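Local coordinates for protein constitutive androstane receptor (PDB 1XNX) that acts as a nuclear receptor that heterodimerises with RXR, binds DNA response elements and activates transcription of genes such as those of xenobiotic metabolism, at residues A[140-145]-A[235-240]. Residues are numbered along the deposited sequence; the frame is centred on the assembly and turned at random.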
# COMPACT_ATOMS: atom_id res chain seq x y z
N ALA A 140 -13.86 12.25 17.75
CA ALA A 140 -14.97 11.51 18.39
C ALA A 140 -14.70 11.28 19.89
O ALA A 140 -15.53 10.68 20.59
CB ALA A 140 -15.18 10.18 17.70
N GLY A 141 -13.56 11.75 20.37
CA GLY A 141 -13.27 11.58 21.78
C GLY A 141 -12.43 10.38 22.17
O GLY A 141 -12.25 10.09 23.36
N PHE A 142 -11.91 9.65 21.19
CA PHE A 142 -11.07 8.51 21.52
C PHE A 142 -9.70 9.04 22.00
O PHE A 142 -9.21 10.07 21.53
CB PHE A 142 -10.91 7.59 20.31
CG PHE A 142 -12.15 6.76 20.02
CD1 PHE A 142 -13.10 7.20 19.10
CD2 PHE A 142 -12.37 5.56 20.70
CE1 PHE A 142 -14.26 6.45 18.85
CE2 PHE A 142 -13.52 4.81 20.47
CZ PHE A 142 -14.48 5.26 19.53
N GLN A 143 -9.12 8.35 22.96
CA GLN A 143 -7.84 8.75 23.54
C GLN A 143 -6.69 8.64 22.54
O GLN A 143 -6.56 7.64 21.82
CB GLN A 143 -7.57 7.90 24.77
CG GLN A 143 -6.35 8.33 25.56
CD GLN A 143 -6.29 7.65 26.91
OE1 GLN A 143 -5.31 7.78 27.64
NE2 GLN A 143 -7.34 6.92 27.26
N TYR A 144 -5.85 9.66 22.49
CA TYR A 144 -4.73 9.68 21.57
C TYR A 144 -3.83 8.45 21.68
O TYR A 144 -3.58 7.78 20.68
CB TYR A 144 -3.89 10.94 21.78
CG TYR A 144 -3.11 11.33 20.55
CD1 TYR A 144 -3.74 11.98 19.49
CD2 TYR A 144 -1.76 11.02 20.42
CE1 TYR A 144 -3.03 12.32 18.33
CE2 TYR A 144 -1.04 11.35 19.27
CZ TYR A 144 -1.68 11.99 18.23
OH TYR A 144 -0.97 12.32 17.10
N GLU A 145 -3.35 8.16 22.88
CA GLU A 145 -2.47 7.02 23.13
C GLU A 145 -3.08 5.75 22.58
O GLU A 145 -2.41 4.93 21.97
CB GLU A 145 -2.22 6.83 24.63
CG GLU A 145 -1.41 7.93 25.30
CD GLU A 145 -2.14 9.26 25.36
OE1 GLU A 145 -3.37 9.27 25.62
OE2 GLU A 145 -1.47 10.30 25.17
N SER A 235 -9.52 -0.67 27.49
CA SER A 235 -10.80 -1.35 27.35
C SER A 235 -11.99 -0.42 27.59
O SER A 235 -13.06 -0.62 27.00
CB SER A 235 -10.87 -2.53 28.32
OG SER A 235 -11.92 -3.42 27.97
N TYR A 236 -11.80 0.58 28.43
CA TYR A 236 -12.87 1.52 28.75
C TYR A 236 -13.32 2.33 27.53
O TYR A 236 -14.48 2.75 27.43
CB TYR A 236 -12.42 2.45 29.88
CG TYR A 236 -11.06 3.05 29.69
CD1 TYR A 236 -10.87 4.16 28.86
CD2 TYR A 236 -9.94 2.52 30.34
CE1 TYR A 236 -9.61 4.73 28.69
CE2 TYR A 236 -8.68 3.09 30.18
CZ TYR A 236 -8.52 4.19 29.35
OH TYR A 236 -7.28 4.76 29.20
N GLU A 237 -12.39 2.52 26.59
CA GLU A 237 -12.68 3.26 25.38
C GLU A 237 -13.77 2.53 24.59
O GLU A 237 -14.68 3.15 24.04
CB GLU A 237 -11.41 3.35 24.53
CG GLU A 237 -11.17 4.71 23.90
CD GLU A 237 -10.84 5.77 24.92
OE1 GLU A 237 -10.70 6.95 24.54
OE2 GLU A 237 -10.73 5.42 26.12
N LEU A 238 -13.68 1.21 24.54
CA LEU A 238 -14.67 0.43 23.81
C LEU A 238 -15.96 0.23 24.61
O LEU A 238 -17.06 0.33 24.07
CB LEU A 238 -14.06 -0.92 23.40
CG LEU A 238 -12.88 -0.76 22.44
CD1 LEU A 238 -12.22 -2.11 22.18
CD2 LEU A 238 -13.37 -0.13 21.13
N GLN A 239 -15.82 -0.04 25.91
CA GLN A 239 -17.00 -0.24 26.74
C GLN A 239 -17.93 0.97 26.72
O GLN A 239 -19.15 0.82 26.81
CB GLN A 239 -16.59 -0.55 28.17
CG GLN A 239 -17.79 -0.70 29.09
CD GLN A 239 -17.39 -1.16 30.47
OE1 GLN A 239 -18.23 -1.22 31.38
NE2 GLN A 239 -16.12 -1.51 30.64
N ARG A 240 -17.35 2.16 26.62
CA ARG A 240 -18.13 3.38 26.59
C ARG A 240 -18.82 3.55 25.23
O ARG A 240 -19.96 4.02 25.16
CB ARG A 240 -17.24 4.60 26.87
CG ARG A 240 -18.00 5.91 26.82
CD ARG A 240 -17.14 7.10 27.22
NE ARG A 240 -15.92 7.22 26.42
CZ ARG A 240 -14.69 7.11 26.92
NH1 ARG A 240 -14.51 6.88 28.22
NH2 ARG A 240 -13.64 7.25 26.12
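Glu237 reaches from helix 235-241 to the backbone of the 140-145 turn, where its OE1 accepts a hydrogen bond from the amide N of Gln143 (2.6 Å). That N-H meets the carboxylate from above, 36° out of its plane, and the bond is bent. A bend at chi2 (68°) swings CD of Glu237 off the line of the chain, and OE1 also lies against CB of Gln143. One turn further along the helix, the guanidinium of Arg240 presents NH2 to the same OE1 (3.4 Å), a salt bridge in which OE1 lies in the guanidinium plane, at its edge. Two partners thus grip one oxygen of a buried glutamate, and the arginine would be expected to stabilise its negative charge. Lower down the same side chain, CG of Glu237 lies at the edge of the Phe142 ring, 3.5 Å from CD2, with ring and carboxylate planes 50° apart. The side chain of Gln143, extended beyond CG, crosses that of Tyr236 at about a right angle, its terminal amide beside the ring edge near the phenol OH. An alanine in place of Glu237 would probably leave the Gln143 amide N and the Arg240 guanidinium without this shared acceptor and open a gap beside the Phe142 ring. Gly141, at positive phi, ends helix 134-139 in a Schellman motif, and Gln143 is the N-cap of helix 144-158. The contact therefore joins the turn between these two helices to the short helix 235-241, the last one modelled in this nuclear receptor ligand-binding domain, beside the pocket where Phe142, a residue important for TCPOBOP recognition, packs on Phe69 close to the bound androstenol.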